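Local coordinates for protein monosaccharide-transporting ATPase (Actinobacillus succinogenes, PDB 5DTE) that binds the sugar beta-D-allopyranose in the cleft between its two lobes, and is probably the periplasmic solute-binding component of an ABC sugar importer, at residues E49-A52 against K53-I57; R118-A121 against K122-E125; A178-A181 against F182-P186. All blocks are in the same frame, centred on the assembly; numbering follows the deposited sequence.

Interaction 1. Residues E49-A52 against K53-I57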
ATOM      1  N   GLU A  49      13.540   9.731  -6.299  1.00 24.61           N
ATOM      2  CA  GLU A  49      14.403  10.589  -7.095  1.00 25.71           C
ATOM      3  C   GLU A  49      15.336  11.428  -6.215  1.00 29.73           C
ATOM      4  O   GLU A  49      16.462  11.740  -6.608  1.00 37.22           O
ATOM      5  CB  GLU A  49      13.554  11.465  -8.008  1.00  7.82           C
ATOM      6  CG  GLU A  49      12.916  10.660  -9.120  1.00 32.02           C
ATOM      7  CD  GLU A  49      12.043  11.497 -10.035  1.00 53.97           C
ATOM      8  OE1 GLU A  49      11.904  12.721  -9.796  1.00 62.64           O
ATOM      9  OE2 GLU A  49      11.485  10.922 -10.996  1.00 61.25           O
ATOM     10  N   GLU A  50      14.873  11.762  -5.016  1.00 22.33           N
ATOM     11  CA  GLU A  50      15.723  12.374  -4.011  1.00 19.29           C
ATOM     12  C   GLU A  50      16.851  11.445  -3.554  1.00 26.39           C
ATOM     13  O   GLU A  50      17.980  11.883  -3.366  1.00 36.03           O
ATOM     14  CB  GLU A  50      14.887  12.795  -2.818  1.00 14.43           C
ATOM     15  CG  GLU A  50      13.866  13.855  -3.137  1.00 15.93           C
ATOM     16  CD  GLU A  50      12.788  13.949  -2.064  1.00 37.75           C
ATOM     17  OE1 GLU A  50      12.798  13.116  -1.129  1.00 36.16           O
ATOM     18  OE2 GLU A  50      11.915  14.840  -2.168  1.00 53.50           O
ATOM     19  N   THR A  51      16.544  10.168  -3.362  1.00 27.63           N
ATOM     20  CA  THR A  51      17.564   9.186  -2.993  1.00 25.32           C
ATOM     21  C   THR A  51      18.513   8.934  -4.173  1.00 16.04           C
ATOM     22  O   THR A  51      19.707   8.701  -3.992  1.00 12.42           O
ATOM     23  CB  THR A  51      16.904   7.849  -2.512  1.00 17.20           C
ATOM     24  OG1 THR A  51      16.375   8.019  -1.191  1.00 20.62           O
ATOM     25  CG2 THR A  51      17.884   6.680  -2.507  1.00  6.41           C
ATOM     26  N   ALA A  52      17.978   9.000  -5.385  1.00 21.02           N
ATOM     27  CA  ALA A  52      18.786   8.789  -6.582  1.00 21.28           C
ATOM     28  C   ALA A  52      19.830   9.895  -6.695  1.00 22.74           C
ATOM     29  O   ALA A  52      21.021   9.616  -6.778  1.00 30.26           O
ATOM     30  CB  ALA A  52      17.896   8.732  -7.844  1.00 16.48           C
ATOM     31  N   LYS A  53      19.369  11.145  -6.674  1.00 24.11           N
ATOM     32  CA  LYS A  53      20.230  12.336  -6.674  1.00 22.06           C
ATOM     33  C   LYS A  53      21.306  12.288  -5.580  1.00 28.44           C
ATOM     34  O   LYS A  53      22.482  12.518  -5.845  1.00 29.29           O
ATOM     35  CB  LYS A  53      19.367  13.592  -6.510  1.00 17.13           C
ATOM     36  CG  LYS A  53      20.118  14.899  -6.625  1.00 28.10           C
ATOM     37  CD  LYS A  53      19.131  16.064  -6.682  1.00 37.00           C
ATOM     38  CE  LYS A  53      19.789  17.383  -6.297  1.00 40.07           C
ATOM     39  NZ  LYS A  53      18.791  18.362  -5.759  1.00 40.87           N
ATOM     40  N   GLN A  54      20.890  11.968  -4.357  1.00 33.25           N
ATOM     41  CA  GLN A  54      21.805  11.843  -3.229  1.00 23.52           C
ATOM     42  C   GLN A  54      22.873  10.791  -3.473  1.00 30.78           C
ATOM     43  O   GLN A  54      24.031  11.003  -3.137  1.00 45.71           O
ATOM     44  CB  GLN A  54      21.044  11.509  -1.944  1.00 11.05           C
ATOM     45  CG  GLN A  54      21.953  11.356  -0.722  1.00 17.93           C
ATOM     46  CD  GLN A  54      21.211  10.871   0.526  1.00 28.18           C
ATOM     47  OE1 GLN A  54      20.167  11.424   0.899  1.00 17.63           O
ATOM     48  NE2 GLN A  54      21.753   9.832   1.180  1.00 22.71           N
ATOM     49  N   LYS A  55      22.495   9.662  -4.064  1.00 27.41           N
ATOM     50  CA  LYS A  55      23.440   8.551  -4.225  1.00 28.08           C
ATOM     51  C   LYS A  55      24.028   8.459  -5.642  1.00 26.54           C
ATOM     52  O   LYS A  55      24.571   7.428  -6.032  1.00 21.66           O
ATOM     53  CB  LYS A  55      22.774   7.219  -3.836  1.00 11.53           C
ATOM     54  CG  LYS A  55      22.451   7.128  -2.356  1.00  6.75           C
ATOM     55  CD  LYS A  55      22.022   5.748  -1.941  1.00 26.28           C
ATOM     56  CE  LYS A  55      22.853   5.229  -0.764  1.00 41.45           C
ATOM     57  NZ  LYS A  55      24.227   4.700  -1.105  1.00 38.31           N
ATOM     58  N   ASP A  56      23.920   9.540  -6.403  1.00 34.45           N
ATOM     59  CA  ASP A  56      24.538   9.607  -7.729  1.00 45.62           C
ATOM     60  C   ASP A  56      24.133   8.438  -8.652  1.00 53.95           C
ATOM     61  O   ASP A  56      24.954   7.893  -9.396  1.00 56.73           O
ATOM     62  CB  ASP A  56      26.062   9.682  -7.577  1.00 36.51           C
ATOM     63  CG  ASP A  56      26.543  11.094  -7.268  1.00 44.03           C
ATOM     64  OD1 ASP A  56      26.048  12.029  -7.922  1.00 47.25           O
ATOM     65  OD2 ASP A  56      27.406  11.277  -6.381  1.00 52.69           O
ATOM     66  N   ILE A  57      22.854   8.077  -8.595  1.00 53.00           N
ATOM     67  CA  ILE A  57      22.276   6.994  -9.394  1.00 51.33           C
ATOM     68  C   ILE A  57      21.496   7.551 -10.591  1.00 35.48           C
ATOM     69  O   ILE A  57      20.744   8.518 -10.445  1.00 28.56           O
ATOM     70  CB  ILE A  57      21.331   6.099  -8.517  1.00 40.96           C
ATOM     71  CG1 ILE A  57      22.151   5.183  -7.623  1.00 39.47           C
ATOM     72  CG2 ILE A  57      20.406   5.245  -9.363  1.00 33.07           C
ATOM     73  CD1 ILE A  57      23.067   4.307  -8.406  1.00 40.76           C
TER

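Interaction 2. Residues R118-A121 against K122-E125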
ATOM      1  N   ARG A 118       4.047  -8.236  -2.255  1.00 25.88           N
ATOM      2  CA  ARG A 118       4.956  -9.358  -2.026  1.00 20.82           C
ATOM      3  C   ARG A 118       4.603 -10.570  -2.871  1.00 28.22           C
ATOM      4  O   ARG A 118       3.437 -11.015  -2.890  1.00 27.02           O
ATOM      5  CB  ARG A 118       4.973  -9.747  -0.550  1.00 20.08           C
ATOM      6  CG  ARG A 118       6.082 -10.730  -0.186  1.00 32.32           C
ATOM      7  CD  ARG A 118       6.099 -11.035   1.321  1.00 54.03           C
ATOM      8  NE  ARG A 118       6.626 -12.368   1.615  1.00 64.99           N
ATOM      9  CZ  ARG A 118       7.921 -12.674   1.646  1.00 69.14           C
ATOM     10  NH1 ARG A 118       8.307 -13.918   1.910  1.00 67.07           N
ATOM     11  NH2 ARG A 118       8.834 -11.741   1.404  1.00 67.02           N
ATOM     12  N   LEU A 119       5.622 -11.093  -3.566  1.00 29.75           N
ATOM     13  CA  LEU A 119       5.489 -12.303  -4.385  1.00 31.31           C
ATOM     14  C   LEU A 119       5.113 -13.534  -3.530  1.00 36.92           C
ATOM     15  O   LEU A 119       5.507 -13.644  -2.368  1.00 28.96           O
ATOM     16  CB  LEU A 119       6.784 -12.585  -5.165  1.00 22.15           C
ATOM     17  CG  LEU A 119       7.407 -11.591  -6.162  1.00 21.48           C
ATOM     18  CD1 LEU A 119       8.580 -12.238  -6.885  1.00 14.79           C
ATOM     19  CD2 LEU A 119       6.416 -11.048  -7.168  1.00 21.74           C
ATOM     20  N   ASP A 120       4.343 -14.452  -4.113  1.00 42.22           N
ATOM     21  CA  ASP A 120       3.910 -15.660  -3.412  1.00 42.51           C
ATOM     22  C   ASP A 120       5.111 -16.456  -2.913  1.00 38.88           C
ATOM     23  O   ASP A 120       5.928 -16.905  -3.715  1.00 41.67           O
ATOM     24  CB  ASP A 120       3.051 -16.530  -4.332  1.00 42.11           C
ATOM     25  CG  ASP A 120       1.983 -17.296  -3.580  1.00 48.84           C
ATOM     26  OD1 ASP A 120       1.143 -16.648  -2.919  1.00 50.61           O
ATOM     27  OD2 ASP A 120       1.985 -18.545  -3.650  1.00 49.40           O
ATOM     28  N   ALA A 121       5.226 -16.620  -1.598  1.00 31.07           N
ATOM     29  CA  ALA A 121       6.375 -17.309  -1.023  1.00 28.58           C
ATOM     30  C   ALA A 121       6.407 -18.780  -1.417  1.00 30.02           C
ATOM     31  O   ALA A 121       7.425 -19.275  -1.909  1.00 29.05           O
ATOM     32  CB  ALA A 121       6.375 -17.172   0.476  1.00 38.92           C
ATOM     33  N   LYS A 122       5.297 -19.480  -1.209  1.00 35.51           N
ATOM     34  CA  LYS A 122       5.238 -20.902  -1.541  1.00 33.85           C
ATOM     35  C   LYS A 122       5.473 -21.171  -3.021  1.00 30.00           C
ATOM     36  O   LYS A 122       6.040 -22.200  -3.377  1.00 44.40           O
ATOM     37  CB  LYS A 122       3.900 -21.507  -1.119  1.00 16.24           C
ATOM     38  CG  LYS A 122       3.926 -22.022   0.297  1.00 33.48           C
ATOM     39  CD  LYS A 122       3.026 -23.233   0.472  1.00 33.05           C
ATOM     40  CE  LYS A 122       2.938 -23.635   1.937  1.00 38.09           C
ATOM     41  NZ  LYS A 122       2.128 -24.866   2.141  1.00 42.18           N
ATOM     42  N   ALA A 123       5.036 -20.250  -3.877  1.00 20.95           N
ATOM     43  CA  ALA A 123       5.229 -20.373  -5.323  1.00 19.81           C
ATOM     44  C   ALA A 123       6.685 -20.114  -5.739  1.00 32.23           C
ATOM     45  O   ALA A 123       7.238 -20.792  -6.617  1.00 36.54           O
ATOM     46  CB  ALA A 123       4.299 -19.426  -6.045  1.00 25.11           C
ATOM     47  N   ALA A 124       7.289 -19.121  -5.096  1.00 26.74           N
ATOM     48  CA  ALA A 124       8.704 -18.815  -5.235  1.00 18.09           C
ATOM     49  C   ALA A 124       9.593 -19.965  -4.749  1.00 29.55           C
ATOM     50  O   ALA A 124      10.661 -20.245  -5.319  1.00 32.03           O
ATOM     51  CB  ALA A 124       9.021 -17.542  -4.468  1.00 16.55           C
ATOM     52  N   GLU A 125       9.159 -20.609  -3.672  1.00 27.25           N
ATOM     53  CA  GLU A 125       9.856 -21.771  -3.148  1.00 26.75           C
ATOM     54  C   GLU A 125       9.899 -22.868  -4.187  1.00 27.60           C
ATOM     55  O   GLU A 125      10.948 -23.471  -4.442  1.00 34.24           O
ATOM     56  CB  GLU A 125       9.160 -22.278  -1.900  1.00 35.19           C
ATOM     57  CG  GLU A 125       9.988 -23.227  -1.079  1.00 39.32           C
ATOM     58  CD  GLU A 125       9.258 -23.620   0.168  1.00 41.54           C
ATOM     59  OE1 GLU A 125       8.037 -23.875   0.066  1.00 51.44           O
ATOM     60  OE2 GLU A 125       9.883 -23.618   1.248  1.00 34.80           O
TER

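Interaction 3. Residues A178-A181 against F182-P186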
ATOM      1  N   ALA A 178      -7.816  -5.907   9.899  1.00 28.09           N
ATOM      2  CA  ALA A 178      -8.982  -5.241  10.456  1.00 27.30           C
ATOM      3  C   ALA A 178      -9.909  -6.249  11.151  1.00 27.00           C
ATOM      4  O   ALA A 178     -10.253  -6.074  12.327  1.00 24.59           O
ATOM      5  CB  ALA A 178      -9.729  -4.489   9.368  1.00  9.51           C
ATOM      6  N   LEU A 179     -10.289  -7.298  10.419  1.00 17.51           N
ATOM      7  CA  LEU A 179     -11.181  -8.336  10.934  1.00 22.65           C
ATOM      8  C   LEU A 179     -10.719  -8.859  12.290  1.00 26.11           C
ATOM      9  O   LEU A 179     -11.521  -8.982  13.218  1.00 23.04           O
ATOM     10  CB  LEU A 179     -11.301  -9.503   9.942  1.00 21.86           C
ATOM     11  CG  LEU A 179     -12.083  -9.286   8.630  1.00 21.25           C
ATOM     12  CD1 LEU A 179     -12.254 -10.589   7.863  1.00 11.90           C
ATOM     13  CD2 LEU A 179     -13.444  -8.635   8.879  1.00 15.49           C
ATOM     14  N   LYS A 180      -9.426  -9.142  12.410  1.00 24.53           N
ATOM     15  CA  LYS A 180      -8.894  -9.654  13.667  1.00 24.32           C
ATOM     16  C   LYS A 180      -9.120  -8.676  14.810  1.00 25.01           C
ATOM     17  O   LYS A 180      -9.385  -9.070  15.938  1.00 27.89           O
ATOM     18  CB  LYS A 180      -7.401  -9.960  13.553  1.00 21.09           C
ATOM     19  CG  LYS A 180      -6.848 -10.528  14.842  1.00 12.32           C
ATOM     20  CD  LYS A 180      -5.413 -10.134  15.072  1.00 17.82           C
ATOM     21  CE  LYS A 180      -4.915 -10.635  16.417  1.00 27.28           C
ATOM     22  NZ  LYS A 180      -3.488 -11.095  16.336  1.00 39.22           N
ATOM     23  N   ALA A 181      -9.026  -7.391  14.501  1.00 26.34           N
ATOM     24  CA  ALA A 181      -9.122  -6.350  15.505  1.00 17.44           C
ATOM     25  C   ALA A 181     -10.549  -6.125  16.040  1.00 36.01           C
ATOM     26  O   ALA A 181     -10.728  -5.928  17.249  1.00 49.38           O
ATOM     27  CB  ALA A 181      -8.574  -5.068  14.942  1.00  9.99           C
ATOM     28  N   PHE A 182     -11.562  -6.129  15.166  1.00 29.43           N
ATOM     29  CA  PHE A 182     -12.941  -5.895  15.618  1.00 19.16           C
ATOM     30  C   PHE A 182     -13.436  -7.130  16.341  1.00 27.35           C
ATOM     31  O   PHE A 182     -14.323  -7.060  17.202  1.00 27.25           O
ATOM     32  CB  PHE A 182     -13.890  -5.553  14.456  1.00 19.36           C
ATOM     33  CG  PHE A 182     -13.455  -4.363  13.647  1.00 22.27           C
ATOM     34  CD1 PHE A 182     -12.978  -3.223  14.264  1.00 20.19           C
ATOM     35  CD2 PHE A 182     -13.491  -4.403  12.266  1.00 10.35           C
ATOM     36  CE1 PHE A 182     -12.563  -2.147  13.523  1.00  9.62           C
ATOM     37  CE2 PHE A 182     -13.070  -3.336  11.537  1.00 14.58           C
ATOM     38  CZ  PHE A 182     -12.605  -2.203  12.170  1.00 10.84           C
ATOM     39  N   ALA A 183     -12.847  -8.270  15.986  1.00 38.61           N
ATOM     40  CA  ALA A 183     -13.165  -9.537  16.632  1.00 40.05           C
ATOM     41  C   ALA A 183     -12.876  -9.452  18.130  1.00 33.35           C
ATOM     42  O   ALA A 183     -13.379 -10.259  18.899  1.00 40.66           O
ATOM     43  CB  ALA A 183     -12.380 -10.680  15.992  1.00 35.20           C
ATOM     44  N   GLU A 184     -12.081  -8.461  18.533  1.00 24.68           N
ATOM     45  CA  GLU A 184     -11.749  -8.232  19.938  1.00 31.11           C
ATOM     46  C   GLU A 184     -12.788  -7.348  20.626  1.00 38.78           C
ATOM     47  O   GLU A 184     -12.816  -7.237  21.864  1.00 30.79           O
ATOM     48  CB  GLU A 184     -10.355  -7.601  20.073  1.00 24.24           C
ATOM     49  CG  GLU A 184      -9.229  -8.507  19.600  1.00 26.09           C
ATOM     50  CD  GLU A 184      -7.853  -7.907  19.818  1.00 29.85           C
ATOM     51  OE1 GLU A 184      -7.772  -6.831  20.457  1.00 16.71           O
ATOM     52  OE2 GLU A 184      -6.857  -8.519  19.346  1.00 39.68           O
ATOM     53  N   TYR A 185     -13.646  -6.730  19.819  1.00 39.81           N
ATOM     54  CA  TYR A 185     -14.703  -5.872  20.342  1.00 41.91           C
ATOM     55  C   TYR A 185     -16.072  -6.451  20.015  1.00 48.33           C
ATOM     56  O   TYR A 185     -16.652  -6.104  18.978  1.00 50.76           O
ATOM     57  CB  TYR A 185     -14.563  -4.456  19.775  1.00 36.94           C
ATOM     58  CG  TYR A 185     -13.248  -3.807  20.138  1.00 29.24           C
ATOM     59  CD1 TYR A 185     -13.156  -2.950  21.231  1.00 28.96           C
ATOM     60  CD2 TYR A 185     -12.090  -4.072  19.406  1.00 25.67           C
ATOM     61  CE1 TYR A 185     -11.956  -2.358  21.580  1.00 28.23           C
ATOM     62  CE2 TYR A 185     -10.882  -3.487  19.750  1.00 28.90           C
ATOM     63  CZ  TYR A 185     -10.826  -2.633  20.843  1.00 31.09           C
ATOM     64  OH  TYR A 185      -9.638  -2.043  21.195  1.00 41.50           O
ATOM     65  N   PRO A 186     -16.585  -7.346  20.891  1.00 47.35           N
ATOM     66  CA  PRO A 186     -17.870  -8.034  20.704  1.00 37.76           C
ATOM     67  C   PRO A 186     -19.040  -7.080  20.494  1.00 32.98           C
ATOM     68  O   PRO A 186     -20.091  -7.519  20.036  1.00 34.47           O
ATOM     69  CB  PRO A 186     -18.038  -8.821  22.008  1.00 35.62           C
ATOM     70  CG  PRO A 186     -16.660  -9.105  22.440  1.00 39.02           C
ATOM     71  CD  PRO A 186     -15.885  -7.852  22.085  1.00 45.58           C
TER

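Interaction 1. Residues E49-A52 against K53-I57
Lys53 N meets Glu49 O at 3.0 Å and Gln54 N meets Glu50 O at 3.1 Å, which carries the i to i+4 ladder of helix 39-54 through its last turn. Thr51 O still receives Lys55 N at 2.9 Å, but that N-H is shared: it also makes a weak bond to Ala52 O. Beyond this point the pattern changes. Ala52 O takes Ile57 N at 3.0 Å in an almost straight bond (178° at the hydrogen), a six-to-one link, and inside it runs a weak bond from Asp56 N to Lys53 O, 3.4 Å. Together with the positive phi of Asp56 (54°), this pair of bonds defines a Schellman motif with Asp56 as the C-prime residue. The motif ends the helix and turns the chain into strand 58-63, so it forms the helix-to-strand corner of the beta-alpha-beta unit 28-33, 39-54, 58-63 at one side of the six-stranded sheet. Apolar closure accompanies the polar one, for Ala52 CB and Ile57 CB lie 4.4 Å apart, both residues buried, with Ala52 also resting on Leu59 and Ile57 on Leu284. Lys55 touches here with its chain as far as CD: CG sits beside its own backbone N (chi1 -67°), close to the Thr51 side of the helix, where CD comes 4.3 Å from Thr51 CG2. The chain bends at chi3 and chi4; the side chain touches Leu284 of helix 272-287, and NZ has a long, weak ion pair with Glu281. Thr51 packs against Ala277 and Ile280 of the same helix. On another flank, Glu49 CB points away from 53-57, and OE2 forms a salt bridge with Arg45, one turn earlier in the helix.

Interaction 2. Residues R118-A121 against K122-E125
The carboxylate of Asp120 is the flat side-chain group that touches across this turn, and it does so through one branch: OD2 lies 3.4 Å from Ala123 CB. No ring or second planar side chain from 118-125 stacks on it, and its neighbour here is the methyl of Ala123, which also sits 3.6 Å from Asp120 CB. Asp120 CG is 4.0 Å from the same methyl. A first torsion of -148°, about 30° short of fully anti, swings the carboxylate over the start of the helix. Asp120 occupies the N-cap of helix 121-126, and an acid at this end would probably interact favourably with the positive pole of the helix. The backbone begins its winding at the same residue: Ala124 N donates to Asp120 O at 2.9 Å, and Glu125 N to Ala121 O at 2.8 Å, the first two i to i+4 bonds of the helix. Ala124 CB points toward the preceding segment. This short helix follows strand 112-115 of the six-stranded parallel sheet, and the loop joining them includes Asp116 and Val117, which line the allose pocket. The loop itself is tied down by Leu119 N, hydrogen-bonded to Asp114 OD2, and by a backbone bond between Asp120 and Ser95. The buried Leu119 side chain touches Pro92, Phe102 and Phe131, and Ala124 shares Phe131 with it. Ala123, on a different side of the helix, rests on Ile99.

Interaction 3. Residues A178-A181 against F182-P186
With chi1 at -57°, Phe182 places CG beside its own backbone N and folds its ring back along the helix onto Ala178, one turn earlier. Tyr185 uses nearly the same first torsion (-60°) to bring its ring up to Ala181. The two rings meet carbonyl oxygens in different ways. Ala178 O stands over one face of the Phe182 ring, offset toward the rim and 3.6 Å from CD2, while accepting Phe182 N at 3.1 Å; the ring thus covers the same oxygen that its own N-H binds. Phe182 CE2 also reaches Ala178 CB, 4.1 Å away. Ala181 O instead lies in the plane of the Tyr185 ring, at its edge, 3.2 Å from CD2. The backbone tightens at the same place. Ala183 N still bonds Leu179 O in the alpha-helical pattern, but Glu184 N drops to Ala181 O at 3.1 Å, an i to i+3 bond whose donor stands above the carbonyl plane (C=O...N 109°). Overlapping it, a type I beta turn spans Phe182 to Tyr185, closed by Tyr185 N to Phe182 O at 2.7 Å. This is the end of helix 169-182, which connects the neighbouring parallel strands 157-163 and 188-195 in a beta-alpha-beta crossover of the four-stranded lobe. Phe182 faces that sheet, touching Val159 and Ile190. On the helix 138-152 side, Lys180 and Glu184 pass at an angle, CE to OE2 4.1 Å, with their charges too far apart for a salt bridge. Both turn to Tyr143: Lys180 by a cation-pi contact, Glu184 OE2 by a hydrogen bond to its hydroxyl. Tyr185 OH bonds Glu151 OE1 on the same helix.

How the interactions relate
Interactions 1 and 3 finish helices and interaction 2 starts one. Interactions 1 and 3 thus deal with C-terminal carbonyls, by a Schellman motif in 49-57 and by a type I turn with ring contacts in 178-186, whereas 118-125 has an acid at its N-cap. Interactions 1 and 2 belong to the lobe with the six-stranded sheet, though to different helices; interaction 3 belongs to the four-stranded lobe. Interaction 2 is a surface contact, the others partly buried, and only in interaction 3 do rings of the segments themselves take part. None touch: centres are about 28 Å apart for 2 and 3, and about 42 Å for 1 and 3, which lie on opposite sides of the chain's centre.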